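Local atomic coordinates of putative transcriptional regulator (Clostridium difficile, PDB entry 3QI7), a protein that is of uncertain function but, with its periplasmic-binding-protein-like fold and lipoprotein character, probably binds a small ligand such as a sugar. Residues D12-V17 with D85-A90. Numbering follows the deposited sequence.
Sequences DFKVAV and DKEVQA
Three backbone hydrogen bonds join strand 13-17 to the parallel strand 88-90 and the turn before it. Lys14 N donates to Glu87 O (2.8 Å), coming from above the carbonyl plane, whereas Gln89 N meets Lys14 O in plane at 3.0 Å; Ala16 N donates to Ala90 O, and the ladder continues with Ala16 bonded to Val92. Between the pairs Lys14-Val88 and Val15-Ala90 the register slips by one residue, a beta bulge that leaves Ala90 N buried without a partner. On the face shared with Val88, the Lys14 chain runs extended until it bends at its last torsion (chi4 148°), bringing NZ to the syn lone pair of Asp85 OD2 at 2.8 Å; Glu87 OE1 adds a long salt bridge at 3.8 Å. Phe13 CB rests on Gln89 CG at 3.5 Å. Asp85 opens a type I turn to Val88; its CG is anti to the backbone N (chi1 -173°), and OD1 accepts from Glu87 N in an Asx turn (3.0 Å), holding the carboxylate for Lys14. One water links Asp12 O to Gln89 NE2, another to Glu87 OE2. Further out, Arg111 binds Asp85 O. Strand 57-63 pairs with the other edge of strand 13-19, while Phe13, Val15 and Ala90 face helix 306-324, placing the contact at the start of parallel strands in an alpha/beta lobe.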
# COMPACT_ATOMS: atom_id res chain seq x y z
N ASP A 12 -29.97 -0.88 8.90
CA ASP A 12 -28.97 -1.77 8.33
C ASP A 12 -28.44 -1.13 7.05
O ASP A 12 -29.19 -0.45 6.33
CB ASP A 12 -29.58 -3.14 8.07
CG ASP A 12 -30.00 -3.85 9.36
OD1 ASP A 12 -29.55 -3.45 10.48
OD2 ASP A 12 -30.78 -4.82 9.25
N PHE A 13 -27.15 -1.28 6.77
CA PHE A 13 -26.56 -0.49 5.70
C PHE A 13 -25.58 -1.25 4.85
O PHE A 13 -25.17 -2.36 5.20
CB PHE A 13 -25.95 0.81 6.27
CG PHE A 13 -24.81 0.58 7.22
CD1 PHE A 13 -25.03 0.29 8.56
CD2 PHE A 13 -23.49 0.69 6.76
CE1 PHE A 13 -23.98 0.11 9.45
CE2 PHE A 13 -22.42 0.51 7.64
CZ PHE A 13 -22.67 0.22 9.00
N LYS A 14 -25.24 -0.68 3.70
CA LYS A 14 -24.17 -1.24 2.84
C LYS A 14 -22.98 -0.27 2.76
O LYS A 14 -23.15 0.97 2.73
CB LYS A 14 -24.70 -1.54 1.44
CG LYS A 14 -25.85 -2.55 1.36
CD LYS A 14 -26.21 -2.82 -0.10
CE LYS A 14 -27.36 -3.82 -0.26
NZ LYS A 14 -28.14 -3.50 -1.48
N VAL A 15 -21.79 -0.84 2.80
CA VAL A 15 -20.56 -0.13 2.47
C VAL A 15 -20.12 -0.61 1.09
O VAL A 15 -19.73 -1.76 0.92
CB VAL A 15 -19.46 -0.39 3.51
CG1 VAL A 15 -18.17 0.37 3.13
CG2 VAL A 15 -19.93 0.05 4.92
N ALA A 16 -20.23 0.25 0.10
CA ALA A 16 -19.83 -0.12 -1.25
C ALA A 16 -18.32 0.08 -1.37
O ALA A 16 -17.81 1.09 -0.91
CB ALA A 16 -20.57 0.73 -2.30
N VAL A 17 -17.63 -0.89 -1.97
CA VAL A 17 -16.20 -0.86 -2.13
C VAL A 17 -15.84 -1.11 -3.59
O VAL A 17 -16.12 -2.19 -4.13
CB VAL A 17 -15.47 -1.90 -1.22
CG1 VAL A 17 -13.99 -1.73 -1.34
CG2 VAL A 17 -15.91 -1.72 0.25
N ASP A 85 -29.26 3.08 -4.58
CA ASP A 85 -29.46 2.08 -3.55
C ASP A 85 -29.54 2.81 -2.21
O ASP A 85 -28.54 3.34 -1.71
CB ASP A 85 -28.31 1.06 -3.60
CG ASP A 85 -28.50 -0.12 -2.67
OD1 ASP A 85 -29.13 0.01 -1.58
OD2 ASP A 85 -27.98 -1.22 -3.02
N LYS A 86 -30.74 2.83 -1.65
CA LYS A 86 -31.06 3.53 -0.42
C LYS A 86 -30.29 3.02 0.81
O LYS A 86 -30.16 3.74 1.81
CB LYS A 86 -32.57 3.43 -0.17
CG LYS A 86 -33.10 4.13 1.07
CD LYS A 86 -34.53 4.64 0.84
CE LYS A 86 -35.31 4.83 2.14
NZ LYS A 86 -34.47 5.33 3.26
N GLU A 87 -29.77 1.80 0.73
CA GLU A 87 -29.06 1.19 1.85
C GLU A 87 -27.55 1.50 1.85
O GLU A 87 -26.90 1.37 2.89
CB GLU A 87 -29.29 -0.33 1.84
CG GLU A 87 -30.78 -0.71 1.84
CD GLU A 87 -30.99 -2.18 2.17
OE1 GLU A 87 -30.37 -3.03 1.50
OE2 GLU A 87 -31.79 -2.48 3.09
N VAL A 88 -27.01 1.90 0.69
CA VAL A 88 -25.62 2.35 0.57
C VAL A 88 -25.42 3.64 1.35
O VAL A 88 -26.00 4.69 1.00
CB VAL A 88 -25.18 2.53 -0.91
CG1 VAL A 88 -23.74 3.14 -1.01
CG2 VAL A 88 -25.21 1.19 -1.65
N GLN A 89 -24.61 3.55 2.40
CA GLN A 89 -24.32 4.67 3.27
C GLN A 89 -22.85 5.12 3.24
O GLN A 89 -22.52 6.17 3.80
CB GLN A 89 -24.73 4.33 4.70
CG GLN A 89 -26.21 4.03 4.86
CD GLN A 89 -27.07 5.25 4.59
OE1 GLN A 89 -26.60 6.38 4.72
NE2 GLN A 89 -28.33 5.03 4.20
N ALA A 90 -21.98 4.37 2.56
CA ALA A 90 -20.61 4.82 2.35
C ALA A 90 -20.05 4.19 1.07
O ALA A 90 -20.44 3.07 0.69
CB ALA A 90 -19.73 4.48 3.57
O HOH W 1 -29.07 2.16 5.59
O HOH W 2 -31.83 -1.52 5.63